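Local coordinates for fibronectin type III domain-containing protein (Simiduia agarivorans, PDB 6P2K) that probably hydrolyses xyloglucan, as a family 74 glycoside hydrolase whose modelled catalytic part consists of two seven-bladed beta-propellers, at residues R334-T339 and V349-N354; G15-V20 and Q355-A360; R264-E269 and G284-R289. All blocks are in the same frame, centred on the assembly; numbering follows the deposited sequence.

Interaction 1: R334-T339 and V349-N354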
loop_
_atom_site.group_PDB
_atom_site.type_symbol
_atom_site.label_atom_id
_atom_site.label_comp_id
_atom_site.label_asym_id
_atom_site.label_seq_id
_atom_site.Cartn_x
_atom_site.Cartn_y
_atom_site.Cartn_z
ATOM N N ARG B 334 -7.184 -7.344 -46.441
ATOM C CA ARG B 334 -7.753 -8.343 -47.338
ATOM C C ARG B 334 -8.699 -7.739 -48.367
ATOM O O ARG B 334 -9.214 -8.471 -49.217
ATOM C CB ARG B 334 -8.468 -9.444 -46.545
ATOM C CG ARG B 334 -9.363 -8.956 -45.421
ATOM C CD ARG B 334 -10.199 -10.098 -44.857
ATOM N NE ARG B 334 -11.126 -10.651 -45.845
ATOM C CZ ARG B 334 -10.986 -11.842 -46.425
ATOM N NH1 ARG B 334 -9.951 -12.617 -46.128
ATOM N NH2 ARG B 334 -11.883 -12.258 -47.307
ATOM N N PHE B 335 -8.944 -6.434 -48.301
ATOM C CA PHE B 335 -9.498 -5.683 -49.417
ATOM C C PHE B 335 -9.020 -4.249 -49.281
ATOM O O PHE B 335 -8.708 -3.785 -48.181
ATOM C CB PHE B 335 -11.031 -5.737 -49.467
ATOM C CG PHE B 335 -11.701 -5.028 -48.323
ATOM C CD1 PHE B 335 -11.919 -3.659 -48.362
ATOM C CD2 PHE B 335 -12.123 -5.733 -47.213
ATOM C CE1 PHE B 335 -12.525 -3.007 -47.310
ATOM C CE2 PHE B 335 -12.740 -5.086 -46.163
ATOM C CZ PHE B 335 -12.935 -3.721 -46.211
ATOM N N ALA B 336 -8.986 -3.542 -50.407
ATOM C CA ALA B 336 -8.568 -2.147 -50.403
ATOM C C ALA B 336 -9.021 -1.500 -51.700
ATOM O O ALA B 336 -8.694 -1.992 -52.783
ATOM C CB ALA B 336 -7.050 -2.027 -50.242
ATOM N N HIS B 337 -9.759 -0.400 -51.590
ATOM C CA HIS B 337 -10.308 0.283 -52.750
ATOM C C HIS B 337 -10.087 1.782 -52.643
ATOM O O HIS B 337 -10.227 2.367 -51.563
ATOM C CB HIS B 337 -11.805 0.005 -52.904
ATOM C CG HIS B 337 -12.129 -1.441 -53.100
ATOM N ND1 HIS B 337 -11.842 -2.116 -54.267
ATOM C CD2 HIS B 337 -12.717 -2.342 -52.279
ATOM C CE1 HIS B 337 -12.240 -3.371 -54.156
ATOM N NE2 HIS B 337 -12.772 -3.535 -52.958
ATOM N N TYR B 338 -9.737 2.394 -53.770
ATOM C CA TYR B 338 -9.771 3.843 -53.878
ATOM C C TYR B 338 -11.218 4.322 -53.937
ATOM O O TYR B 338 -12.120 3.590 -54.354
ATOM C CB TYR B 338 -9.031 4.303 -55.132
ATOM C CG TYR B 338 -7.533 4.093 -55.122
ATOM C CD1 TYR B 338 -6.705 4.854 -54.307
ATOM C CD2 TYR B 338 -6.944 3.142 -55.945
ATOM C CE1 TYR B 338 -5.334 4.672 -54.311
ATOM C CE2 TYR B 338 -5.573 2.956 -55.962
ATOM C CZ TYR B 338 -4.774 3.723 -55.140
ATOM O OH TYR B 338 -3.410 3.542 -55.146
ATOM N N THR B 339 -11.438 5.566 -53.520
ATOM C CA THR B 339 -12.760 6.150 -53.656
ATOM C C THR B 339 -13.018 6.523 -55.117
ATOM O O THR B 339 -12.083 6.814 -55.868
ATOM C CB THR B 339 -12.913 7.388 -52.772
ATOM O OG1 THR B 339 -11.911 8.357 -53.112
ATOM C CG2 THR B 339 -12.796 7.024 -51.298
ATOM N N VAL B 349 -9.137 5.881 -49.312
ATOM C CA VAL B 349 -8.974 4.436 -49.414
ATOM C C VAL B 349 -9.835 3.772 -48.348
ATOM O O VAL B 349 -9.800 4.170 -47.178
ATOM C CB VAL B 349 -7.500 4.007 -49.252
ATOM C CG1 VAL B 349 -7.391 2.491 -49.173
ATOM C CG2 VAL B 349 -6.650 4.545 -50.399
ATOM N N TRP B 350 -10.607 2.767 -48.755
ATOM C CA TRP B 350 -11.351 1.911 -47.839
ATOM C C TRP B 350 -10.625 0.577 -47.715
ATOM O O TRP B 350 -10.297 -0.043 -48.732
ATOM C CB TRP B 350 -12.779 1.687 -48.344
ATOM C CG TRP B 350 -13.771 2.687 -47.840
ATOM C CD1 TRP B 350 -14.313 3.731 -48.537
ATOM C CD2 TRP B 350 -14.345 2.737 -46.529
ATOM N NE1 TRP B 350 -15.187 4.427 -47.738
ATOM C CE2 TRP B 350 -15.224 3.838 -46.500
ATOM C CE3 TRP B 350 -14.196 1.962 -45.373
ATOM C CZ2 TRP B 350 -15.954 4.180 -45.363
ATOM C CZ3 TRP B 350 -14.922 2.304 -44.245
ATOM C CH2 TRP B 350 -15.789 3.402 -44.248
ATOM N N SER B 351 -10.374 0.139 -46.484
ATOM C CA SER B 351 -9.660 -1.119 -46.264
ATOM C C SER B 351 -10.014 -1.654 -44.874
ATOM O O SER B 351 -11.033 -1.266 -44.293
ATOM C CB SER B 351 -8.148 -0.917 -46.455
ATOM O OG SER B 351 -7.453 -2.147 -46.334
ATOM N N THR B 352 -9.168 -2.538 -44.338
ATOM C CA THR B 352 -9.481 -3.264 -43.110
ATOM C C THR B 352 -8.196 -3.786 -42.478
ATOM O O THR B 352 -7.168 -3.925 -43.144
ATOM C CB THR B 352 -10.430 -4.435 -43.388
ATOM O OG1 THR B 352 -10.688 -5.154 -42.174
ATOM C CG2 THR B 352 -9.809 -5.382 -44.404
ATOM N N THR B 353 -8.269 -4.081 -41.177
ATOM C CA THR B 353 -7.205 -4.839 -40.525
ATOM C C THR B 353 -7.498 -6.332 -40.479
ATOM O O THR B 353 -6.612 -7.099 -40.077
ATOM C CB THR B 353 -6.940 -4.334 -39.095
ATOM O OG1 THR B 353 -8.101 -4.533 -38.272
ATOM C CG2 THR B 353 -6.536 -2.862 -39.100
ATOM N N ASN B 354 -8.727 -6.728 -40.852
ATOM C CA ASN B 354 -9.219 -8.079 -41.149
ATOM C C ASN B 354 -10.683 -8.194 -40.738
ATOM O O ASN B 354 -11.536 -8.558 -41.551
ATOM C CB ASN B 354 -8.424 -9.196 -40.464
ATOM C CG ASN B 354 -8.966 -10.579 -40.797
ATOM O OD1 ASN B 354 -9.685 -11.183 -40.005
ATOM N ND2 ASN B 354 -8.635 -11.077 -41.984
#
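Phe335 packs tightly on Thr352 in a beta hairpin whose antiparallel strands, 336-338 and 348-351, are the first two of a four-stranded propeller blade. The methyl CG2 of Thr352 lies 3.4 Å from Phe335 CE2, the two side chains crossing at about a right angle. Ring atom CE1 of Phe335 also rests 3.6 Å from Ser351 CA. Phe335 CG sits between its own backbone N and carbonyl carbon (chi1 67°), and the far end of the ring comes nearer to the partner segment than its CB does. Ser351 OG, anti to the backbone N (chi1 -176°), donates 2.8 Å to Phe335 O; it lies in the carbonyl plane with a C=O...donor angle of 159°. Next along the strand pair, His337 and Trp350 exchange two backbone bonds, N of each to O of the other at 2.9 Å. Val349 CG2 runs beside the Tyr338 ring, 3.9 Å from CD1, on the face shared with Ala336 and Ser351 and covered by Leu282 and Leu292 of the preceding blade. Val17 and Val20 of strand 17-22 also pack against Phe335. The Arg334-Asn354 end has fewer contacts and is more polar, and only the partly exposed Asn354 gives it a solvent side. There Arg334 CD passes 3.4 Å from Asn354 ND2, which bonds Asn332 OD1. Thr352 OG1 accepts from Asn354 N at 2.8 Å, an ST turn, and also hydrogen-bonds Thr356 O. The polar end of the buried Arg334 bonds residues beyond the hairpin: NE to Val17 O, NH2 in a salt bridge to Asp123 OD1. Backbone bonds and the Ser351 hydroxyl thus hold the strands together, apolar contacts filling in beside them, while the arginine is likely to stay charged and tie the hairpin to the segments around the nearby zinc ion.

Interaction 2: G15-V20 and Q355-A360. With ZN (zinc ion), chain Q.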
loop_
_atom_site.group_PDB
_atom_site.type_symbol
_atom_site.label_atom_id
_atom_site.label_comp_id
_atom_site.label_asym_id
_atom_site.label_seq_id
_atom_site.Cartn_x
_atom_site.Cartn_y
_atom_site.Cartn_z
ATOM N N GLY B 15 -15.809 -9.765 -37.058
ATOM C CA GLY B 15 -15.697 -10.920 -37.919
ATOM C C GLY B 15 -15.087 -10.522 -39.249
ATOM O O GLY B 15 -15.059 -9.349 -39.618
ATOM N N GLN B 16 -14.596 -11.530 -39.968
ATOM C CA GLN B 16 -13.898 -11.296 -41.227
ATOM C C GLN B 16 -14.772 -10.501 -42.192
ATOM O O GLN B 16 -15.921 -10.864 -42.455
ATOM C CB GLN B 16 -13.485 -12.630 -41.853
ATOM C CG GLN B 16 -12.737 -12.506 -43.173
ATOM C CD GLN B 16 -12.196 -13.841 -43.669
ATOM O OE1 GLN B 16 -12.872 -14.573 -44.400
ATOM N NE2 GLN B 16 -10.968 -14.161 -43.273
ATOM N N VAL B 17 -14.223 -9.404 -42.704
ATOM C CA VAL B 17 -14.947 -8.492 -43.582
ATOM C C VAL B 17 -14.567 -8.804 -45.021
ATOM O O VAL B 17 -13.378 -8.939 -45.343
ATOM C CB VAL B 17 -14.642 -7.025 -43.234
ATOM C CG1 VAL B 17 -15.398 -6.091 -44.164
ATOM C CG2 VAL B 17 -15.000 -6.740 -41.785
ATOM N N GLN B 18 -15.573 -8.922 -45.889
ATOM C CA GLN B 18 -15.323 -9.291 -47.277
ATOM C C GLN B 18 -14.993 -8.087 -48.148
ATOM O O GLN B 18 -14.069 -8.156 -48.964
ATOM C CB GLN B 18 -16.530 -10.036 -47.850
ATOM C CG GLN B 18 -16.972 -11.214 -47.006
ATOM C CD GLN B 18 -15.895 -12.277 -46.885
ATOM O OE1 GLN B 18 -15.511 -12.903 -47.873
ATOM N NE2 GLN B 18 -15.399 -12.482 -45.669
ATOM N N ASP B 19 -15.717 -6.981 -47.983
ATOM C CA ASP B 19 -15.508 -5.817 -48.834
ATOM C C ASP B 19 -16.272 -4.630 -48.269
ATOM O O ASP B 19 -17.229 -4.785 -47.506
ATOM C CB ASP B 19 -15.955 -6.092 -50.273
ATOM C CG ASP B 19 -15.216 -5.243 -51.280
ATOM O OD1 ASP B 19 -14.288 -4.511 -50.875
ATOM O OD2 ASP B 19 -15.562 -5.308 -52.477
ATOM N N VAL B 20 -15.821 -3.437 -48.654
ATOM C CA VAL B 20 -16.555 -2.193 -48.456
ATOM C C VAL B 20 -16.548 -1.467 -49.792
ATOM O O VAL B 20 -15.475 -1.187 -50.341
ATOM C CB VAL B 20 -15.938 -1.315 -47.353
ATOM C CG1 VAL B 20 -16.608 0.049 -47.329
ATOM C CG2 VAL B 20 -16.059 -1.999 -45.998
ATOM N N GLN B 355 -10.980 -7.893 -39.474
ATOM C CA GLN B 355 -12.333 -7.974 -38.943
ATOM C C GLN B 355 -13.002 -6.611 -38.837
ATOM O O GLN B 355 -14.026 -6.483 -38.157
ATOM C CB GLN B 355 -12.331 -8.644 -37.567
ATOM C CG GLN B 355 -11.497 -9.910 -37.460
ATOM C CD GLN B 355 -11.631 -10.571 -36.094
ATOM O OE1 GLN B 355 -11.950 -11.757 -35.996
ATOM N NE2 GLN B 355 -11.397 -9.800 -35.033
ATOM N N THR B 356 -12.453 -5.592 -39.492
ATOM C CA THR B 356 -12.806 -4.209 -39.208
ATOM C C THR B 356 -13.076 -3.457 -40.508
ATOM O O THR B 356 -13.008 -4.017 -41.606
ATOM C CB THR B 356 -11.688 -3.529 -38.407
ATOM O OG1 THR B 356 -10.455 -3.625 -39.135
ATOM C CG2 THR B 356 -11.516 -4.213 -37.057
ATOM N N MET B 357 -13.394 -2.171 -40.372
ATOM C CA MET B 357 -13.559 -1.270 -41.505
ATOM C C MET B 357 -12.794 0.010 -41.212
ATOM O O MET B 357 -12.966 0.608 -40.144
ATOM C CB MET B 357 -15.038 -0.960 -41.777
ATOM C CG MET B 357 -15.901 -2.185 -42.047
ATOM S SD MET B 357 -16.549 -2.928 -40.537
ATOM C CE MET B 357 -17.809 -1.735 -40.090
ATOM N N TYR B 358 -11.954 0.426 -42.156
ATOM C CA TYR B 358 -11.092 1.584 -41.976
ATOM C C TYR B 358 -11.128 2.446 -43.225
ATOM O O TYR B 358 -11.161 1.927 -44.345
ATOM C CB TYR B 358 -9.648 1.159 -41.681
ATOM C CG TYR B 358 -9.374 0.909 -40.216
ATOM C CD1 TYR B 358 -9.652 -0.322 -39.638
ATOM C CD2 TYR B 358 -8.838 1.905 -39.412
ATOM C CE1 TYR B 358 -9.404 -0.554 -38.294
ATOM C CE2 TYR B 358 -8.584 1.683 -38.073
ATOM C CZ TYR B 358 -8.870 0.453 -37.523
ATOM O OH TYR B 358 -8.623 0.231 -36.195
ATOM N N TYR B 359 -11.115 3.764 -43.029
ATOM C CA TYR B 359 -11.074 4.713 -44.130
ATOM C C TYR B 359 -9.899 5.660 -43.946
ATOM O O TYR B 359 -9.646 6.148 -42.839
ATOM C CB TYR B 359 -12.373 5.522 -44.232
ATOM C CG TYR B 359 -12.331 6.582 -45.308
ATOM C CD1 TYR B 359 -12.569 6.258 -46.637
ATOM C CD2 TYR B 359 -12.045 7.904 -44.998
ATOM C CE1 TYR B 359 -12.529 7.223 -47.625
ATOM C CE2 TYR B 359 -11.999 8.874 -45.978
ATOM C CZ TYR B 359 -12.243 8.528 -47.287
ATOM O OH TYR B 359 -12.201 9.493 -48.265
ATOM N N ALA B 360 -9.189 5.923 -45.036
ATOM C CA ALA B 360 -8.055 6.834 -45.038
ATOM C C ALA B 360 -8.381 8.035 -45.909
ATOM O O ALA B 360 -8.797 7.874 -47.060
ATOM C CB ALA B 360 -6.792 6.143 -45.554
HETATM ZN ZN ZN Q . -13.663 -16.147 -45.466
HETATM O O HOH W 1 -14.771 -16.441 -43.703
HETATM O O HOH W 2 -11.949 -17.273 -45.009
HETATM O O HOH W 3 -13.957 -15.289 -47.368
#
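The seam between the first and last of seven successive four-stranded blades runs through this contact, where Val17 and Val20 of strand 17-22 meet Gln355 to Met357, the chain leading into strand 358-363. Val17 CG2, anti to the carbonyl carbon and beside the backbone N, lies 3.4 Å from Thr356 O and close to Gln355 C. The same methyl is 4.3 Å from Met357 SD. Further along, Val20 CG2 touches Met357 CG at 4.0 Å, the two side chains crossing at about a right angle; Met32 and Trp350 pack around both of them. Between the two valines, Gln18 and Asp19 both face Ala33 in a classic beta bulge. At the Gly15 end, Gly15 O receives a CA-H...O contact from Gln355 CA at 3.1 Å, bent to 133° at the hydrogen. The Gln355 amide leads on to Asp326 and Asn420 through NE2. The CB of Gln16 points away from segment 355-360. Its extended chain, with CG anti to the backbone N (chi1 -180°), carries OE1 to a zinc ion at 2.1 Å. Three waters and Asp124 OD1 complete the five ligands found, so protein supplies only two of them. Joining segments 335 residues apart in sequence, the arrangement is that of ring closure in a seven-bladed beta-propeller.

Interaction 3: R264-E269 and G284-R289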
loop_
_atom_site.group_PDB
_atom_site.type_symbol
_atom_site.label_atom_id
_atom_site.label_comp_id
_atom_site.label_asym_id
_atom_site.label_seq_id
_atom_site.Cartn_x
_atom_site.Cartn_y
_atom_site.Cartn_z
ATOM N N ARG B 264 0.927 -13.130 -49.995
ATOM C CA ARG B 264 -0.196 -13.525 -50.846
ATOM C C ARG B 264 -0.885 -12.297 -51.447
ATOM O O ARG B 264 -2.075 -12.053 -51.249
ATOM C CB ARG B 264 -1.186 -14.367 -50.049
ATOM C CG ARG B 264 -0.600 -15.614 -49.415
ATOM C CD ARG B 264 -1.426 -16.011 -48.207
ATOM N NE ARG B 264 -1.282 -17.418 -47.851
ATOM C CZ ARG B 264 -0.751 -17.841 -46.709
ATOM N NH1 ARG B 264 -0.305 -16.963 -45.821
ATOM N NH2 ARG B 264 -0.659 -19.138 -46.453
ATOM N N TYR B 265 -0.105 -11.520 -52.199
ATOM C CA TYR B 265 -0.623 -10.302 -52.809
ATOM C C TYR B 265 -1.759 -10.626 -53.769
ATOM O O TYR B 265 -1.676 -11.573 -54.556
ATOM C CB TYR B 265 0.493 -9.567 -53.549
ATOM C CG TYR B 265 1.618 -9.098 -52.656
ATOM C CD1 TYR B 265 1.403 -8.124 -51.689
ATOM C CD2 TYR B 265 2.898 -9.625 -52.784
ATOM C CE1 TYR B 265 2.429 -7.689 -50.871
ATOM C CE2 TYR B 265 3.933 -9.193 -51.968
ATOM C CZ TYR B 265 3.691 -8.226 -51.014
ATOM O OH TYR B 265 4.708 -7.789 -50.195
ATOM N N TRP B 266 -2.828 -9.835 -53.707
ATOM C CA TRP B 266 -3.991 -10.101 -54.541
ATOM C C TRP B 266 -4.799 -8.822 -54.715
ATOM O O TRP B 266 -4.583 -7.822 -54.025
ATOM C CB TRP B 266 -4.836 -11.242 -53.952
ATOM C CG TRP B 266 -5.731 -10.898 -52.777
ATOM C CD1 TRP B 266 -5.689 -9.779 -51.988
ATOM C CD2 TRP B 266 -6.793 -11.709 -52.258
ATOM N NE1 TRP B 266 -6.667 -9.841 -51.025
ATOM C CE2 TRP B 266 -7.359 -11.015 -51.170
ATOM C CE3 TRP B 266 -7.327 -12.952 -52.617
ATOM C CZ2 TRP B 266 -8.428 -11.524 -50.436
ATOM C CZ3 TRP B 266 -8.389 -13.453 -51.889
ATOM C CH2 TRP B 266 -8.926 -12.741 -50.809
ATOM N N TYR B 267 -5.742 -8.876 -55.652
ATOM C CA TYR B 267 -6.674 -7.787 -55.922
ATOM C C TYR B 267 -5.995 -6.428 -56.130
ATOM O O TYR B 267 -6.322 -5.459 -55.444
ATOM C CB TYR B 267 -7.700 -7.684 -54.801
ATOM C CG TYR B 267 -8.788 -8.730 -54.827
ATOM C CD1 TYR B 267 -8.536 -10.027 -54.408
ATOM C CD2 TYR B 267 -10.072 -8.414 -55.248
ATOM C CE1 TYR B 267 -9.530 -10.987 -54.415
ATOM C CE2 TYR B 267 -11.074 -9.369 -55.259
ATOM C CZ TYR B 267 -10.797 -10.654 -54.842
ATOM O OH TYR B 267 -11.789 -11.607 -54.849
ATOM N N PRO B 268 -5.058 -6.319 -57.076
ATOM C CA PRO B 268 -4.486 -5.001 -57.365
ATOM C C PRO B 268 -5.554 -4.080 -57.931
ATOM O O PRO B 268 -6.542 -4.525 -58.518
ATOM C CB PRO B 268 -3.394 -5.301 -58.396
ATOM C CG PRO B 268 -3.851 -6.549 -59.063
ATOM C CD PRO B 268 -4.522 -7.351 -57.985
ATOM N N GLU B 269 -5.356 -2.778 -57.740
ATOM C CA GLU B 269 -6.337 -1.799 -58.187
ATOM C C GLU B 269 -5.629 -0.507 -58.560
ATOM O O GLU B 269 -4.784 -0.018 -57.802
ATOM C CB GLU B 269 -7.385 -1.539 -57.098
ATOM C CG GLU B 269 -8.398 -0.466 -57.454
ATOM C CD GLU B 269 -9.522 -0.369 -56.440
ATOM O OE1 GLU B 269 -10.108 -1.418 -56.099
ATOM O OE2 GLU B 269 -9.817 0.756 -55.983
ATOM N N GLY B 284 -3.071 -5.027 -51.336
ATOM C CA GLY B 284 -3.075 -5.724 -50.065
ATOM C C GLY B 284 -2.876 -7.214 -50.267
ATOM O O GLY B 284 -2.289 -7.627 -51.271
ATOM N N ALA B 285 -3.367 -8.036 -49.341
ATOM C CA ALA B 285 -3.168 -9.475 -49.446
ATOM C C ALA B 285 -4.221 -10.203 -48.627
ATOM O O ALA B 285 -4.884 -9.617 -47.765
ATOM C CB ALA B 285 -1.771 -9.888 -48.974
ATOM N N VAL B 286 -4.357 -11.495 -48.902
ATOM C CA VAL B 286 -5.168 -12.378 -48.076
ATOM C C VAL B 286 -4.268 -12.996 -47.015
ATOM O O VAL B 286 -3.135 -13.402 -47.304
ATOM C CB VAL B 286 -5.872 -13.453 -48.931
ATOM C CG1 VAL B 286 -4.881 -14.187 -49.825
ATOM C CG2 VAL B 286 -6.650 -14.424 -48.047
ATOM N N LYS B 287 -4.761 -13.011 -45.772
ATOM C CA LYS B 287 -4.104 -13.594 -44.601
ATOM C C LYS B 287 -2.928 -12.768 -44.081
ATOM O O LYS B 287 -2.894 -12.431 -42.893
ATOM C CB LYS B 287 -3.641 -15.028 -44.886
ATOM C CG LYS B 287 -4.763 -16.055 -44.895
ATOM C CD LYS B 287 -4.301 -17.388 -44.318
ATOM C CE LYS B 287 -5.176 -18.535 -44.807
ATOM N NZ LYS B 287 -5.916 -19.209 -43.703
ATOM N N ASP B 288 -1.968 -12.436 -44.943
ATOM C CA ASP B 288 -0.716 -11.839 -44.487
ATOM C C ASP B 288 -0.935 -10.459 -43.874
ATOM O O ASP B 288 -1.724 -9.654 -44.378
ATOM C CB ASP B 288 0.272 -11.738 -45.647
ATOM C CG ASP B 288 0.766 -13.093 -46.110
ATOM O OD1 ASP B 288 1.180 -13.902 -45.254
ATOM O OD2 ASP B 288 0.735 -13.351 -47.328
ATOM N N ARG B 289 -0.210 -10.182 -42.785
ATOM C CA ARG B 289 -0.289 -8.919 -42.051
ATOM C C ARG B 289 0.958 -8.091 -42.343
ATOM O O ARG B 289 2.037 -8.371 -41.813
ATOM C CB ARG B 289 -0.428 -9.167 -40.551
ATOM C CG ARG B 289 -1.708 -9.867 -40.142
ATOM C CD ARG B 289 -1.906 -9.827 -38.628
ATOM N NE ARG B 289 -3.223 -10.331 -38.253
ATOM C CZ ARG B 289 -4.338 -9.604 -38.278
ATOM N NH1 ARG B 289 -4.300 -8.329 -38.646
ATOM N NH2 ARG B 289 -5.493 -10.155 -37.931
HETATM O O HOH W 4 0.748 -15.608 -43.068
HETATM O O HOH W 5 -5.351 -5.582 -52.716
#
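Trp266 and Val286 face each other across a beta hairpin, strands 265-270 and 278-285, the first two of a propeller blade. Val286 CB stands over the six-membered ring of Trp266, 3.5 Å from its centroid and 10° off the normal, a CH-pi contact. Tyr267 CD1 sits over the opposite face near its rim, 3.2 Å above the plane of the Trp266 ring. Trp266 CG lies between the backbone N and the carbonyl carbon (chi1 78°), and the end of the ring comes nearer to the partner segment than CB. An alanine in place of Trp266 would probably leave Val286 without the flat surface it rests on and Tyr267 freer to turn. Backbone pairing is slack here: Trp266 N to Gly284 O and Val286 N to Arg264 O are both weak bonds of 3.3 Å. The polar grip lies beyond, at the end of the hairpin. Arg264 N donates to Asp288 OD2 at 2.7 Å, meeting that oxygen nearly along its C-O axis. The extended Arg264 side chain lies across the carboxylate, and Lys287 CD sits over the centre of the guanidinium, 4.2 Å above its plane. In the next shell, Leu234 O takes Arg264 NH2, Glu260 O takes Tyr265 OH, and Asn332 ND2 donates to Asp288 O. The salt bridge from Arg264 NH1 to Asp288 OD1 is long and weak, 3.4 Å, but a water at the guanidinium edge spans it, donating to Asp288 OD1 at 2.8 Å and accepting weakly from Arg264 NH1.

In the fold
Interaction 1 and the 355-360 side of interaction 2 lie in one blade, while 15-20 belongs to the neighbouring blade across the seam; the centres are 7 Å apart. Val349 O lies 2.8 Å from Ala360 N, a probable hydrogen bond. Interaction 3 belongs to the preceding blade, its centre 10 Å from that of interaction 1. Glu269 links those two, its OE1 2.6 Å from His337 ND1 and its OE2 2.8 Å from Tyr338 N, both probable hydrogen bonds. Interactions 2 and 3 do not touch; their nearest atoms are about 6 Å apart. The zinc ion held by Gln16 lies about 5 Å from the Arg334 side chain and about 8 Å from that of Val286. Interaction 2 closes the loop enclosing both others.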